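Local coordinates for protein serine protease inhibitor 1 (Coprinopsis cinerea, PDB 3VWC) that probably inhibits serine proteases and folds as a beta-trefoil of the I66 peptidase inhibitor family, at residues I85-P90 against V96-N101; R123-A128 against A137-T142; N44-E49 against H106-P111; F72-L75 against D81-W84. All coordinates share one frame; numbering follows the deposited sequence. Where two conformers were deposited one is given.

Interaction 1. Residues I85-P90 against V96-N101; sequences IVTHQP and VFTVVN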
loop_
_atom_site.group_PDB
_atom_site.type_symbol
_atom_site.label_atom_id
_atom_site.label_comp_id
_atom_site.label_asym_id
_atom_site.label_seq_id
_atom_site.Cartn_x
_atom_site.Cartn_y
_atom_site.Cartn_z
ATOM N N ILE A 85 6.588 3.927 6.673
ATOM C CA ILE A 85 7.674 3.061 7.147
ATOM C C ILE A 85 7.421 1.711 6.467
ATOM O O ILE A 85 6.337 1.087 6.627
ATOM C CB ILE A 85 7.630 2.944 8.684
ATOM C CG1 ILE A 85 7.760 4.328 9.351
ATOM C CG2 ILE A 85 8.714 1.941 9.224
ATOM C CD1 ILE A 85 9.019 5.099 9.033
ATOM N N VAL A 86 8.369 1.306 5.632
ATOM C CA VAL A 86 8.235 0.116 4.824
ATOM C C VAL A 86 9.240 -0.914 5.342
ATOM O O VAL A 86 10.447 -0.670 5.302
ATOM C CB VAL A 86 8.407 0.396 3.336
ATOM C CG1 VAL A 86 8.214 -0.873 2.524
ATOM C CG2 VAL A 86 7.417 1.518 2.857
ATOM N N THR A 87 8.734 -2.023 5.894
ATOM C CA THR A 87 9.643 -2.903 6.635
ATOM C C THR A 87 9.582 -4.309 6.044
ATOM O O THR A 87 8.491 -4.913 5.994
ATOM C CB THR A 87 9.191 -2.978 8.100
ATOM O OG1 THR A 87 9.114 -1.648 8.672
ATOM C CG2 THR A 87 10.232 -3.743 8.924
ATOM N N HIS A 88 10.741 -4.902 5.772
ATOM C CA HIS A 88 10.808 -6.284 5.340
ATOM C C HIS A 88 10.289 -7.186 6.483
ATOM O O HIS A 88 10.666 -6.999 7.665
ATOM C CB HIS A 88 12.275 -6.693 5.140
ATOM C CG HIS A 88 12.788 -6.480 3.757
ATOM N ND1 HIS A 88 12.605 -7.407 2.749
ATOM C CD2 HIS A 88 13.559 -5.500 3.233
ATOM C CE1 HIS A 88 13.206 -6.981 1.652
ATOM N NE2 HIS A 88 13.798 -5.831 1.921
ATOM N N GLN A 89 9.517 -8.195 6.108
ATOM C CA GLN A 89 9.127 -9.279 7.030
ATOM C C GLN A 89 9.571 -10.600 6.422
ATOM O O GLN A 89 8.766 -11.354 5.882
ATOM C CB GLN A 89 7.616 -9.284 7.305
ATOM C CG GLN A 89 7.080 -7.906 7.740
ATOM C CD GLN A 89 7.620 -7.464 9.100
ATOM O OE1 GLN A 89 8.165 -8.273 9.884
ATOM N NE2 GLN A 89 7.500 -6.148 9.391
ATOM N N PRO A 90 10.885 -10.930 6.584
ATOM C CA PRO A 90 11.462 -12.087 5.859
ATOM C C PRO A 90 10.899 -13.454 6.270
ATOM O O PRO A 90 10.964 -14.396 5.495
ATOM C CB PRO A 90 12.933 -12.076 6.279
ATOM C CG PRO A 90 13.210 -10.751 6.813
ATOM C CD PRO A 90 11.909 -10.115 7.276
ATOM N N VAL A 96 8.454 -9.541 0.935
ATOM C CA VAL A 96 7.234 -9.224 1.684
ATOM C C VAL A 96 7.456 -8.130 2.757
ATOM O O VAL A 96 8.448 -8.167 3.500
ATOM C CB VAL A 96 6.666 -10.500 2.343
ATOM C CG1 VAL A 96 5.438 -10.185 3.182
ATOM C CG2 VAL A 96 6.282 -11.541 1.257
ATOM N N PHE A 97 6.523 -7.176 2.835
ATOM C CA PHE A 97 6.668 -5.973 3.669
ATOM C C PHE A 97 5.388 -5.690 4.416
ATOM O O PHE A 97 4.288 -5.959 3.903
ATOM C CB PHE A 97 6.949 -4.756 2.752
ATOM C CG PHE A 97 8.270 -4.850 2.030
ATOM C CD1 PHE A 97 8.374 -5.557 0.824
ATOM C CD2 PHE A 97 9.414 -4.282 2.588
ATOM C CE1 PHE A 97 9.620 -5.712 0.198
ATOM C CE2 PHE A 97 10.625 -4.290 1.848
ATOM C CZ PHE A 97 10.729 -5.021 0.692
ATOM N N THR A 98 5.515 -4.973 5.533
ATOM C CA THR A 98 4.409 -4.139 6.061
ATOM C C THR A 98 4.647 -2.681 5.671
ATOM O O THR A 98 5.780 -2.263 5.390
ATOM C CB THR A 98 4.319 -4.222 7.607
ATOM O OG1 THR A 98 5.628 -3.950 8.149
ATOM C CG2 THR A 98 3.932 -5.663 8.001
ATOM N N VAL A 99 3.550 -1.910 5.634
ATOM C CA VAL A 99 3.606 -0.488 5.253
ATOM C C VAL A 99 2.844 0.267 6.322
ATOM O O VAL A 99 1.608 0.129 6.415
ATOM C CB VAL A 99 2.960 -0.239 3.856
ATOM C CG1 VAL A 99 3.107 1.226 3.496
ATOM C CG2 VAL A 99 3.608 -1.124 2.829
ATOM N N VAL A 100 3.558 1.036 7.176
ATOM C CA VAL A 100 2.958 1.678 8.341
ATOM C C VAL A 100 3.170 3.194 8.298
ATOM O O VAL A 100 4.242 3.669 7.989
ATOM C CB VAL A 100 3.547 1.120 9.673
ATOM C CG1 VAL A 100 2.918 1.821 10.873
ATOM C CG2 VAL A 100 3.187 -0.358 9.771
ATOM N N ASN A 101 2.105 3.964 8.499
ATOM C CA ASN A 101 2.274 5.418 8.354
ATOM C C ASN A 101 3.255 5.930 9.430
ATOM O O ASN A 101 3.048 5.648 10.615
ATOM C CB ASN A 101 0.909 6.132 8.467
ATOM C CG ASN A 101 0.957 7.510 7.890
ATOM O OD1 ASN A 101 0.682 7.725 6.687
ATOM N ND2 ASN A 101 1.148 8.477 8.771
HETATM O O HOH W 1 6.428 -1.175 8.312
HETATM O O HOH W 2 10.879 -9.437 3.296
#
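Phe-97 covers one face of the His-88 imidazole: its CE2 sits 3.4 Å above the plane of that ring, over the centre. The two rings are inclined at 43° with centroids 4.2 Å apart, so they meet obliquely, both side chains pointing the same way. At the edge of the imidazole, in its plane, water 2 lies 2.7 Å from His-88 ND1 and links it to the carbonyl O of Val-96. Two residues before His-88, Val-86 CG1 reaches Phe-97 CD2 at 3.6 Å. Phe-143 of strand 141-145 meets the Phe-97 ring edge-to-face. The amide plane of Gln-89 nearly contains its partner too: NE2 donates to Thr-98 OG1 at 3.1 Å, and Gln-89 OE1 accepts a hydrogen bond from NE2 of Gln-91.

All this rides on an antiparallel beta hairpin of the beta-trefoil, strands 84-88 and 96-101. Ile-85 with Val-100 and Thr-87 with Thr-98 are hydrogen-bonded pairs; Val-86 with Val-99 and His-88 with Phe-97 are non-hydrogen-bonded. Beyond the last pair, Gln-89 N donates to Val-96 O at 2.8 Å. Thr-98 OG1 is wedged between its own backbone N and carbonyl carbon (chi1 51°), which turns it to the Gln-89 amide and to water 1. That water bridges Thr-98 OG1, Thr-87 OG1 and the carbonyl O of Ile-85, to which it donates at 2.8 Å.

Interaction 2. Residues R123-A128 against A137-T142; sequences RPLIAA and ATELFT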
loop_
_atom_site.group_PDB
_atom_site.type_symbol
_atom_site.label_atom_id
_atom_site.label_comp_id
_atom_site.label_asym_id
_atom_site.label_seq_id
_atom_site.Cartn_x
_atom_site.Cartn_y
_atom_site.Cartn_z
ATOM N N ARG A 123 -5.091 1.103 9.153
ATOM C CA ARG A 123 -5.558 0.781 10.531
ATOM C C ARG A 123 -4.354 0.435 11.395
ATOM O O ARG A 123 -3.362 -0.055 10.882
ATOM C CB ARG A 123 -6.385 -0.532 10.519
ATOM C CG ARG A 123 -7.623 -0.595 9.662
ATOM C CD ARG A 123 -8.401 -1.830 10.127
ATOM N NE ARG A 123 -9.056 -2.562 9.052
ATOM C CZ ARG A 123 -9.403 -3.852 9.131
ATOM N NH1 ARG A 123 -9.159 -4.547 10.235
ATOM N NH2 ARG A 123 -10.037 -4.446 8.127
ATOM N N PRO A 124 -4.506 0.477 12.732
ATOM C CA PRO A 124 -3.411 -0.087 13.541
ATOM C C PRO A 124 -3.145 -1.541 13.143
ATOM O O PRO A 124 -4.091 -2.327 13.065
ATOM C CB PRO A 124 -3.963 -0.059 14.977
ATOM C CG PRO A 124 -5.113 0.863 14.955
ATOM C CD PRO A 124 -5.634 0.975 13.547
ATOM N N LEU A 125 -1.879 -1.926 12.988
ATOM C CA LEU A 125 -1.588 -3.320 12.642
ATOM C C LEU A 125 -1.617 -4.204 13.861
ATOM O O LEU A 125 -1.184 -3.784 14.971
ATOM C CB LEU A 125 -0.236 -3.462 11.971
ATOM C CG LEU A 125 -0.065 -2.719 10.629
ATOM C CD1 LEU A 125 1.175 -3.245 9.945
ATOM C CD2 LEU A 125 -1.337 -2.965 9.729
ATOM N N ILE A 126 -2.060 -5.429 13.647
ATOM C CA ILE A 126 -1.984 -6.457 14.693
ATOM C C ILE A 126 -1.044 -7.568 14.257
ATOM O O ILE A 126 -0.768 -7.738 13.059
ATOM C CB ILE A 126 -3.354 -7.035 15.051
ATOM C CG1 ILE A 126 -4.012 -7.756 13.867
ATOM C CG2 ILE A 126 -4.275 -5.885 15.601
ATOM C CD1 ILE A 126 -5.347 -8.438 14.244
ATOM N N ALA A 127 -0.540 -8.338 15.226
ATOM C CA ALA A 127 0.359 -9.432 14.899
ATOM C C ALA A 127 0.335 -10.395 16.071
ATOM O O ALA A 127 -0.034 -10.006 17.188
ATOM C CB ALA A 127 1.773 -8.909 14.657
ATOM N N ALA A 128 0.559 -11.669 15.768
ATOM C CA ALA A 128 0.734 -12.691 16.831
ATOM C C ALA A 128 1.923 -12.265 17.676
ATOM O O ALA A 128 2.966 -11.797 17.164
ATOM C CB ALA A 128 1.015 -14.070 16.219
ATOM N N ALA A 137 -2.123 -12.185 6.726
ATOM C CA ALA A 137 -1.888 -11.837 5.343
ATOM C C ALA A 137 -2.509 -10.497 4.936
ATOM O O ALA A 137 -2.046 -9.869 3.934
ATOM C CB ALA A 137 -2.452 -12.955 4.413
ATOM N N THR A 138 -3.563 -10.117 5.672
ATOM C CA THR A 138 -4.254 -8.846 5.460
ATOM C C THR A 138 -3.314 -7.631 5.581
ATOM O O THR A 138 -3.633 -6.545 5.087
ATOM C CB THR A 138 -5.328 -8.695 6.511
ATOM O OG1 THR A 138 -4.658 -8.804 7.776
ATOM C CG2 THR A 138 -6.388 -9.805 6.333
ATOM N N GLU A 139 -2.143 -7.809 6.188
ATOM C CA GLU A 139 -1.242 -6.682 6.479
ATOM C C GLU A 139 0.084 -6.821 5.753
ATOM O O GLU A 139 0.967 -6.001 5.936
ATOM C CB GLU A 139 -0.975 -6.609 8.003
ATOM C CG GLU A 139 -2.303 -6.475 8.776
ATOM C CD GLU A 139 -2.113 -6.434 10.273
ATOM O OE1 GLU A 139 -1.049 -6.965 10.719
ATOM O OE2 GLU A 139 -3.036 -6.012 10.985
ATOM N N LEU A 140 0.170 -7.812 4.850
ATOM C CA LEU A 140 1.418 -8.115 4.127
ATOM C C LEU A 140 1.286 -7.875 2.623
ATOM O O LEU A 140 0.249 -8.217 2.013
ATOM C CB LEU A 140 1.813 -9.581 4.403
ATOM C CG LEU A 140 2.089 -9.847 5.909
ATOM C CD1 LEU A 140 2.317 -11.348 5.984
ATOM C CD2 LEU A 140 3.337 -9.084 6.417
ATOM N N PHE A 141 2.302 -7.251 2.050
ATOM C CA PHE A 141 2.332 -6.924 0.631
ATOM C C PHE A 141 3.644 -7.404 0.033
ATOM O O PHE A 141 4.689 -7.196 0.611
ATOM C CB PHE A 141 2.211 -5.404 0.528
ATOM C CG PHE A 141 0.913 -4.923 1.054
ATOM C CD1 PHE A 141 0.736 -4.742 2.427
ATOM C CD2 PHE A 141 -0.226 -4.918 0.260
ATOM C CE1 PHE A 141 -0.518 -4.421 2.970
ATOM C CE2 PHE A 141 -1.441 -4.567 0.789
ATOM C CZ PHE A 141 -1.621 -4.376 2.139
ATOM N N THR A 142 3.586 -7.914 -1.193
ATOM C CA THR A 142 4.791 -8.254 -1.935
ATOM C C THR A 142 5.188 -7.130 -2.869
ATOM O O THR A 142 4.349 -6.699 -3.698
ATOM C CB THR A 142 4.608 -9.545 -2.733
ATOM O OG1 THR A 142 4.206 -10.593 -1.853
ATOM C CG2 THR A 142 5.920 -10.004 -3.408
#
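Leu-125 and Ile-126 belong to an extended, irregular piece of chain that passes the end of a short 3-10 turn, 137-139, without any strand pairing between the two. The nearest alpha carbons, those of Leu-125 and Glu-139, are 7.0 Å apart, a gap that a side chain has to span. In this beta-trefoil the contact ties together the two ends of the long connection between strands 121-123 and 141-145.

Glu-139 does the spanning. Its chain is extended beyond CG (chi2 179°), which carries the carboxylate straight to the backbone of Ile-126. There OE2 accepts the amide of Ile-126: N to OE2 is 2.9 Å, almost linear at 174°, and the N-H arrives on the syn side of the carboxylate, somewhat out of its plane. Leu-125 slides past the glutamate in the opposite direction, its CD2 lying 3.6 Å from Glu-139 CD and also against CB and CG, so an apolar methyl flanks the acid. The leucine's other methyl, CD1, packs on Val-100. Ile-126 crosses the glutamate at about a right angle, with CG1 3.5 Å from OE2. Val-109 of strand 107-109 also touches Glu-139. The second carboxylate oxygen is the puzzle: Glu-139 OE1 is modelled 2.5 Å from Ile-126 O, close enough to suggest, though not to prove, that the acid holds a proton.

Interaction 3. Residues N44-E49 against H106-P111; sequences NSWVVE and HGWVVP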
loop_
_atom_site.group_PDB
_atom_site.type_symbol
_atom_site.label_atom_id
_atom_site.label_comp_id
_atom_site.label_asym_id
_atom_site.label_seq_id
_atom_site.Cartn_x
_atom_site.Cartn_y
_atom_site.Cartn_z
ATOM N N ASN A 44 0.308 0.140 -12.970
ATOM C CA ASN A 44 0.339 0.197 -11.503
ATOM C C ASN A 44 1.669 -0.222 -10.943
ATOM O O ASN A 44 1.743 -0.791 -9.855
ATOM C CB ASN A 44 -0.774 -0.644 -10.875
ATOM C CG ASN A 44 -2.075 0.091 -10.848
ATOM O OD1 ASN A 44 -2.194 1.116 -10.170
ATOM N ND2 ASN A 44 -2.995 -0.297 -11.752
ATOM N N SER A 45 2.732 0.143 -11.642
ATOM C CA SER A 45 4.048 0.148 -11.006
ATOM C C SER A 45 4.159 1.367 -10.118
ATOM O O SER A 45 4.020 2.526 -10.547
ATOM C CB SER A 45 5.170 0.121 -12.052
ATOM O OG SER A 45 5.129 -1.087 -12.797
ATOM N N TRP A 46 4.342 1.095 -8.848
ATOM C CA TRP A 46 4.482 2.124 -7.865
ATOM C C TRP A 46 5.899 2.653 -7.919
ATOM O O TRP A 46 6.826 1.911 -8.231
ATOM C CB TRP A 46 4.210 1.489 -6.489
ATOM C CG TRP A 46 2.758 1.161 -6.216
ATOM C CD1 TRP A 46 1.982 0.229 -6.855
ATOM C CD2 TRP A 46 1.941 1.750 -5.208
ATOM N NE1 TRP A 46 0.733 0.167 -6.251
ATOM C CE2 TRP A 46 0.650 1.142 -5.303
ATOM C CE3 TRP A 46 2.115 2.829 -4.321
ATOM C CZ2 TRP A 46 -0.397 1.475 -4.439
ATOM C CZ3 TRP A 46 1.070 3.149 -3.430
ATOM C CH2 TRP A 46 -0.179 2.478 -3.516
ATOM N N VAL A 47 6.067 3.920 -7.582
ATOM C CA VAL A 47 7.397 4.451 -7.352
ATOM C C VAL A 47 7.600 4.692 -5.852
ATOM O O VAL A 47 6.785 5.343 -5.168
ATOM C CB VAL A 47 7.616 5.735 -8.152
ATOM C CG1 VAL A 47 8.988 6.349 -7.806
ATOM C CG2 VAL A 47 7.512 5.434 -9.615
ATOM N N VAL A 48 8.707 4.147 -5.357
ATOM C CA VAL A 48 9.071 4.256 -3.947
ATOM C C VAL A 48 10.283 5.183 -3.808
ATOM O O VAL A 48 11.301 4.943 -4.438
ATOM C CB VAL A 48 9.434 2.886 -3.371
ATOM C CG1 VAL A 48 9.895 3.060 -1.921
ATOM C CG2 VAL A 48 8.207 1.916 -3.452
ATOM N N GLU A 49 10.100 6.288 -3.089
ATOM C CA GLU A 49 11.137 7.286 -2.909
ATOM C C GLU A 49 11.468 7.379 -1.439
ATOM O O GLU A 49 10.591 7.437 -0.588
ATOM C CB GLU A 49 10.673 8.668 -3.394
ATOM C CG GLU A 49 10.272 8.741 -4.871
ATOM C CD GLU A 49 11.332 9.358 -5.765
ATOM O OE1 GLU A 49 12.463 9.601 -5.287
ATOM O OE2 GLU A 49 11.090 9.448 -6.985
ATOM N N HIS A 106 -0.670 3.907 11.675
ATOM C CA HIS A 106 -1.651 2.954 11.154
ATOM C C HIS A 106 -1.129 2.476 9.814
ATOM O O HIS A 106 -0.504 3.229 9.065
ATOM C CB HIS A 106 -2.981 3.661 10.964
ATOM C CG HIS A 106 -3.634 4.054 12.243
ATOM N ND1 HIS A 106 -4.883 4.641 12.297
ATOM C CD2 HIS A 106 -3.215 3.932 13.522
ATOM C CE1 HIS A 106 -5.201 4.867 13.560
ATOM N NE2 HIS A 106 -4.218 4.425 14.328
ATOM N N GLY A 107 -1.350 1.190 9.494
ATOM C CA GLY A 107 -0.707 0.583 8.343
ATOM C C GLY A 107 -1.719 0.079 7.299
ATOM O O GLY A 107 -2.918 -0.007 7.588
ATOM N N TRP A 108 -1.213 -0.333 6.137
ATOM C CA TRP A 108 -2.081 -0.802 5.061
ATOM C C TRP A 108 -2.703 -2.133 5.499
ATOM O O TRP A 108 -1.969 -3.063 5.927
ATOM C CB TRP A 108 -1.301 -1.005 3.789
ATOM C CG TRP A 108 -0.744 0.217 3.094
ATOM C CD1 TRP A 108 -0.670 1.505 3.579
ATOM C CD2 TRP A 108 -0.155 0.212 1.824
ATOM N NE1 TRP A 108 -0.091 2.314 2.635
ATOM C CE2 TRP A 108 0.278 1.543 1.562
ATOM C CE3 TRP A 108 0.102 -0.805 0.864
ATOM C CZ2 TRP A 108 0.945 1.877 0.370
ATOM C CZ3 TRP A 108 0.753 -0.453 -0.345
ATOM C CH2 TRP A 108 1.149 0.890 -0.579
ATOM N N VAL A 109 -3.990 -2.280 5.210
ATOM C CA VAL A 109 -4.709 -3.525 5.493
ATOM C C VAL A 109 -5.702 -3.845 4.356
ATOM O O VAL A 109 -6.506 -2.992 3.912
ATOM C CB VAL A 109 -5.523 -3.440 6.821
ATOM C CG1 VAL A 109 -6.320 -4.719 7.064
ATOM C CG2 VAL A 109 -4.580 -3.182 7.998
ATOM N N VAL A 110 -5.585 -5.048 3.784
ATOM C CA VAL A 110 -6.604 -5.539 2.828
ATOM C C VAL A 110 -7.407 -6.588 3.604
ATOM O O VAL A 110 -6.845 -7.616 4.020
ATOM C CB VAL A 110 -5.917 -6.192 1.606
ATOM C CG1 VAL A 110 -6.978 -6.947 0.705
ATOM C CG2 VAL A 110 -5.250 -5.124 0.802
ATOM N N PRO A 111 -8.708 -6.330 3.871
ATOM C CA PRO A 111 -9.472 -7.348 4.624
ATOM C C PRO A 111 -9.478 -8.706 3.929
ATOM O O PRO A 111 -9.454 -8.810 2.685
ATOM C CB PRO A 111 -10.897 -6.779 4.659
ATOM C CG PRO A 111 -10.760 -5.297 4.392
ATOM C CD PRO A 111 -9.538 -5.145 3.506
#
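Trp-46 and Trp-108 make this contact by themselves, reaching from opposite directions into the middle of the protein. Their alpha carbons stand 14.8 Å apart, so the whole gap is filled by the two indoles. The far corners of the six-membered rings do the touching. CH2 of Trp-46 lies 3.6 Å from CH2 of Trp-108, and CZ3 of Trp-46 is equally near that same atom. Behind it, Trp-108 CZ2 comes within 4.0 Å of Trp-46 CZ3.

The six-membered rings are tilted at 46° with centroids 5.2 Å apart, an oblique meeting between flat and perpendicular. In both residues CG stands anti to the carbonyl carbon, but the indoles are spun differently about the next bond: chi2 is 66° in Trp-46 and 11° in Trp-108. The contact itself is purely apolar. The indole nitrogen of Trp-46 is turned elsewhere, donating from NE1 to the carbonyl O of Val-18, a bond that should fix how the ring is rotated.

Each tryptophan is followed by two valines, and a similar Trp-Ile-Val begins at Trp-84, a recurrence consistent with the internal threefold pseudosymmetry of a beta-trefoil. Trp-84 and Phe-141 both meet Trp-108 edge-to-face, and Leu-57 of strand 54-59 packs on it as well. Trp-46 rests on Val-9 of strand 5-11. The centre of the contact lies about 1 Å from the centre of the chain, linking strand 46-51 to strand 107-109 through the core.

Interaction 4. Residues F72-L75 against D81-W84; sequences FADL and DKKW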
loop_
_atom_site.group_PDB
_atom_site.type_symbol
_atom_site.label_atom_id
_atom_site.label_comp_id
_atom_site.label_asym_id
_atom_site.label_seq_id
_atom_site.Cartn_x
_atom_site.Cartn_y
_atom_site.Cartn_z
ATOM N N PHE A 72 -5.679 6.568 -0.020
ATOM C CA PHE A 72 -5.959 7.289 -1.295
ATOM C C PHE A 72 -4.695 7.804 -1.942
ATOM O O PHE A 72 -3.718 8.046 -1.236
ATOM C CB PHE A 72 -6.796 8.534 -1.029
ATOM C CG PHE A 72 -8.186 8.250 -0.488
ATOM C CD1 PHE A 72 -9.276 8.335 -1.358
ATOM C CD2 PHE A 72 -8.430 8.137 0.872
ATOM C CE1 PHE A 72 -10.574 8.185 -0.838
ATOM C CE2 PHE A 72 -9.723 8.023 1.437
ATOM C CZ PHE A 72 -10.821 8.080 0.562
ATOM N N ALA A 73 -4.757 8.009 -3.247
ATOM C CA ALA A 73 -3.823 8.864 -3.953
ATOM C C ALA A 73 -4.255 10.329 -3.873
ATOM O O ALA A 73 -5.457 10.668 -4.037
ATOM C CB ALA A 73 -3.657 8.406 -5.346
ATOM N N ASP A 74 -3.294 11.193 -3.526
ATOM C CA ASP A 74 -3.566 12.641 -3.339
ATOM C C ASP A 74 -3.303 13.342 -4.664
ATOM O O ASP A 74 -2.168 13.405 -5.148
ATOM C CB ASP A 74 -2.704 13.236 -2.211
ATOM C CG ASP A 74 -3.007 14.717 -1.910
ATOM O OD1 ASP A 74 -3.978 15.277 -2.476
ATOM O OD2 ASP A 74 -2.181 15.319 -1.159
ATOM N N LEU A 75 -4.386 13.758 -5.304
ATOM C CA LEU A 75 -4.297 14.448 -6.567
ATOM C C LEU A 75 -4.199 15.958 -6.346
ATOM O O LEU A 75 -3.693 16.643 -7.207
ATOM C CB LEU A 75 -5.486 14.069 -7.489
ATOM C CG LEU A 75 -5.239 12.817 -8.350
ATOM C CD1 LEU A 75 -4.944 11.597 -7.491
ATOM C CD2 LEU A 75 -6.439 12.526 -9.261
ATOM N N ASP A 81 0.275 13.477 6.037
ATOM C CA ASP A 81 0.728 12.142 6.413
ATOM C C ASP A 81 1.093 11.261 5.222
ATOM O O ASP A 81 0.703 10.087 5.179
ATOM C CB ASP A 81 -0.303 11.476 7.312
ATOM C CG ASP A 81 -0.751 12.367 8.450
ATOM O OD1 ASP A 81 0.089 12.784 9.274
ATOM O OD2 ASP A 81 -1.963 12.577 8.589
ATOM N N LYS A 82 1.974 11.766 4.361
ATOM C CA LYS A 82 2.404 11.046 3.191
ATOM C C LYS A 82 3.631 10.155 3.381
ATOM O O LYS A 82 4.078 9.533 2.457
ATOM C CB LYS A 82 2.694 12.017 2.033
ATOM C CG LYS A 82 1.504 12.865 1.659
ATOM C CD LYS A 82 1.736 13.553 0.325
ATOM C CE LYS A 82 0.600 14.522 0.011
ATOM N NZ LYS A 82 1.068 15.575 -0.931
ATOM N N LYS A 83 4.180 10.110 4.589
ATOM C CA LYS A 83 5.398 9.323 4.821
ATOM C C LYS A 83 5.046 7.958 5.429
ATOM O O LYS A 83 4.206 7.861 6.299
ATOM C CB LYS A 83 6.318 10.072 5.820
ATOM C CG LYS A 83 7.154 11.195 5.207
ATOM C CD LYS A 83 8.014 11.859 6.326
ATOM C CE LYS A 83 8.968 12.917 5.781
ATOM N NZ LYS A 83 10.158 13.172 6.674
ATOM N N TRP A 84 5.674 6.921 4.881
ATOM C CA TRP A 84 5.433 5.499 5.279
ATOM C C TRP A 84 6.732 4.797 5.678
ATOM O O TRP A 84 7.808 5.038 5.070
ATOM C CB TRP A 84 4.836 4.734 4.081
ATOM C CG TRP A 84 3.534 5.357 3.610
ATOM C CD1 TRP A 84 3.398 6.328 2.665
ATOM C CD2 TRP A 84 2.225 5.111 4.138
ATOM N NE1 TRP A 84 2.066 6.676 2.537
ATOM C CE2 TRP A 84 1.321 5.943 3.427
ATOM C CE3 TRP A 84 1.721 4.243 5.132
ATOM C CZ2 TRP A 84 -0.047 5.976 3.697
ATOM C CZ3 TRP A 84 0.321 4.274 5.408
ATOM C CH2 TRP A 84 -0.547 5.117 4.645
#
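Asp-74 meets Lys-82 across the opening of the loop that runs from strand 70-73 to strand 84-88. The aspartate was modelled in two conformers, and this account holds for one of them. Starting at CB, the first neighbour is the lysine's CE, at a loose 4.2 Å. CG stands anti to the backbone N (chi1 -176°), which swings the carboxylate out toward the lysine; Asp-74 CG itself is 4.1 Å from Lys-82 CE.

At the tip the two oxygens part company. OD2 takes the lysine: it lies 3.3 Å from Lys-82 NZ, a salt bridge, yet it is closer still to CE, at 3.1 Å. The salt bridge is thus one of proximity, with OD2 alongside the CE-NZ bond and the two side chains crossing at about a right angle. OD2 also accepts the backbone N-H of Met-79, so it is shared between a charge and an amide. OD1 is turned to the loop, accepting the N-H of Gly-77 and, weakly, that of Leu-76.

Lys-82 gets there with its chain extended beyond CG, while its side chain also rests on Pro-63 of strand 62-67. The positive charge and the amides gathered round the carboxylate would probably favour its ionised form. A side-chain oxygen reaching the N-H two residues on, as OD1 weakly does to Leu-76, resembles an Asx turn, here at the start of a loop that joins successive strands of the beta-trefoil.

In the fold
Interaction 3 occupies the middle of the beta-trefoil, and interactions 1 and 4 each have their centre about 10 Å from its centre. It joins interaction 1 through the backbone, where Trp-108 N lies 2.9 Å from Val-99 O, and interaction 4 through indoles, Trp-108 NE1 being 3.4 Å from Trp-84 CZ3. Interaction 2 flanks interaction 1: Val-100 CG2 packs 3.5 Å from Leu-125 CD1, and Phe-97 N lies 2.9 Å from Phe-141 O, neighbouring strands of one sheet. Interactions 2 and 4 do not touch: their centres are about 19 Å apart and their nearest atoms about 7 Å, with interaction 3 about 12 Å from interaction 2, centre to centre.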